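Local structure of Ral guanine nucleotide dissociation stimulator-like 2 (Mus musculus, 4JGW) at residues G266-G271 and T278-R283. The protein probably acts as a guanine nucleotide exchange factor for small G proteins and associates in vitro with GTP-bound Rap1A and H-Ras. Residues are numbered along the deposited sequence; the frame is centred on the assembly and turned at random.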
loop_
_atom_site.group_PDB
_atom_site.type_symbol
_atom_site.label_atom_id
_atom_site.label_comp_id
_atom_site.label_asym_id
_atom_site.label_seq_id
_atom_site.Cartn_x
_atom_site.Cartn_y
_atom_site.Cartn_z
ATOM N N GLY A 266 -1.607 -3.397 33.018
ATOM C CA GLY A 266 -1.811 -2.247 33.901
ATOM C C GLY A 266 -0.538 -1.466 34.160
ATOM O O GLY A 266 -0.367 -0.875 35.228
ATOM N N ALA A 267 0.350 -1.463 33.169
ATOM C CA ALA A 267 1.680 -0.885 33.311
ATOM C C ALA A 267 1.886 0.345 32.431
ATOM O O ALA A 267 1.283 0.470 31.364
ATOM C CB ALA A 267 2.742 -1.936 33.018
ATOM N N THR A 268 2.747 1.246 32.893
ATOM C CA THR A 268 3.093 2.453 32.153
ATOM C C THR A 268 4.609 2.535 31.989
ATOM O O THR A 268 5.352 2.508 32.975
ATOM C CB THR A 268 2.555 3.716 32.858
ATOM O OG1 THR A 268 1.141 3.585 33.057
ATOM C CG2 THR A 268 2.831 4.963 32.030
ATOM N N SER A 269 5.055 2.618 30.738
ATOM C CA SER A 269 6.477 2.729 30.424
ATOM C C SER A 269 6.958 4.151 30.688
ATOM O O SER A 269 6.615 5.077 29.952
ATOM C CB SER A 269 6.739 2.328 28.968
ATOM O OG SER A 269 8.127 2.244 28.693
ATOM N N ILE A 270 7.739 4.317 31.754
ATOM C CA ILE A 270 8.244 5.632 32.159
ATOM C C ILE A 270 9.670 5.888 31.666
ATOM O O ILE A 270 10.088 7.039 31.520
ATOM C CB ILE A 270 8.161 5.849 33.698
ATOM C CG1 ILE A 270 8.904 4.737 34.455
ATOM C CG2 ILE A 270 6.702 5.956 34.149
ATOM C CD1 ILE A 270 9.389 5.140 35.842
ATOM N N GLY A 271 10.406 4.808 31.417
ATOM C CA GLY A 271 11.771 4.890 30.907
ATOM C C GLY A 271 11.931 4.107 29.621
ATOM O O GLY A 271 10.952 3.852 28.917
ATOM N N THR A 278 6.063 1.443 35.731
ATOM C CA THR A 278 5.180 1.540 36.891
ATOM C C THR A 278 3.959 0.658 36.661
ATOM O O THR A 278 3.372 0.668 35.576
ATOM C CB THR A 278 4.735 2.990 37.165
ATOM O OG1 THR A 278 4.132 3.539 35.987
ATOM C CG2 THR A 278 5.926 3.852 37.572
ATOM N N VAL A 279 3.585 -0.108 37.684
ATOM C CA VAL A 279 2.510 -1.094 37.577
ATOM C C VAL A 279 1.400 -0.804 38.587
ATOM O O VAL A 279 1.671 -0.496 39.750
ATOM C CB VAL A 279 3.042 -2.545 37.773
ATOM C CG1 VAL A 279 1.934 -3.575 37.563
ATOM C CG2 VAL A 279 4.211 -2.832 36.831
ATOM N N ARG A 280 0.153 -0.899 38.127
ATOM C CA ARG A 280 -1.023 -0.742 38.981
ATOM C C ARG A 280 -1.567 -2.105 39.420
ATOM O O ARG A 280 -1.436 -3.082 38.682
ATOM C CB ARG A 280 -2.107 0.055 38.255
ATOM C CG ARG A 280 -1.816 1.541 38.155
ATOM C CD ARG A 280 -3.011 2.298 37.605
ATOM N NE ARG A 280 -2.796 3.743 37.616
ATOM C CZ ARG A 280 -2.278 4.438 36.607
ATOM N NH1 ARG A 280 -1.909 3.829 35.486
ATOM N NH2 ARG A 280 -2.126 5.751 36.721
ATOM N N PRO A 281 -2.178 -2.174 40.622
ATOM C CA PRO A 281 -2.690 -3.442 41.158
ATOM C C PRO A 281 -3.910 -3.965 40.407
ATOM O O PRO A 281 -4.909 -3.254 40.277
ATOM C CB PRO A 281 -3.087 -3.083 42.594
ATOM C CG PRO A 281 -3.365 -1.617 42.558
ATOM C CD PRO A 281 -2.405 -1.051 41.556
ATOM N N LEU A 282 -3.825 -5.201 39.921
ATOM C CA LEU A 282 -4.948 -5.835 39.231
ATOM C C LEU A 282 -5.114 -7.300 39.626
ATOM O O LEU A 282 -4.228 -8.126 39.389
ATOM C CB LEU A 282 -4.808 -5.707 37.705
ATOM C CG LEU A 282 -4.921 -4.324 37.047
ATOM C CD1 LEU A 282 -4.472 -4.386 35.596
ATOM C CD2 LEU A 282 -6.334 -3.750 37.149
ATOM N N ARG A 283 -6.253 -7.605 40.243
ATOM C CA ARG A 283 -6.649 -8.982 40.515
ATOM C C ARG A 283 -7.102 -9.636 39.207
ATOM O O ARG A 283 -7.536 -8.932 38.294
ATOM C CB ARG A 283 -7.773 -9.024 41.555
ATOM C CG ARG A 283 -7.304 -8.795 42.987
ATOM C CD ARG A 283 -8.456 -8.848 43.981
ATOM N NE ARG A 283 -9.179 -7.576 44.062
ATOM C CZ ARG A 283 -10.351 -7.326 43.478
ATOM N NH1 ARG A 283 -10.966 -8.257 42.757
ATOM N NH2 ARG A 283 -10.912 -6.134 43.621
#
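Thr278 faces Thr268 as the hydrogen-bonded pair of a short antiparallel hairpin, a worked example of how hydrogen-bonded and non-hydrogen-bonded pairs alternate between two strands. Thr278 N donates to Thr268 O in a nearly straight bond, 173° at the hydrogen. Thr268 N returns a bond of 2.8 Å to Thr278 O. With chi1 of 55°, Thr278 OG1 sits between its own backbone N and carbonyl carbon; from there it makes a weak second bond to Thr268 O and lies 3.5 Å from Thr268 CB. Its methyl CG2 touches CG2 and CD1 of Ile270, where the two side chains cross at about a right angle. Val279 and Ala267 form the non-hydrogen-bonded pair, with side chains on the other face from the threonines, and Val279 CG2 rests 4.2 Å from Ala267 CB. At Arg280 the backbone N reaches Gly266 O at 2.9 Å, one step beyond the paired strand residues. The Arg280 side chain is extended from CG to NE and crosses that of Thr268 obliquely; its NH1 lies 3.9 Å from Thr268 OG1, too far for a hydrogen bond, and forms a salt bridge with Asp194. Leu282 then places CD1 3.8 Å from Gly266 CA; Gly266, at positive phi, is the C' residue of the Schellman motif closing helix 244-264. Within the RasGEF domain the hairpin thus links that helix to helix 284-303, which Leu282 meets at Arg287 and Leu290, while Val279 packs on Val465 and Val469 of helix 459-469.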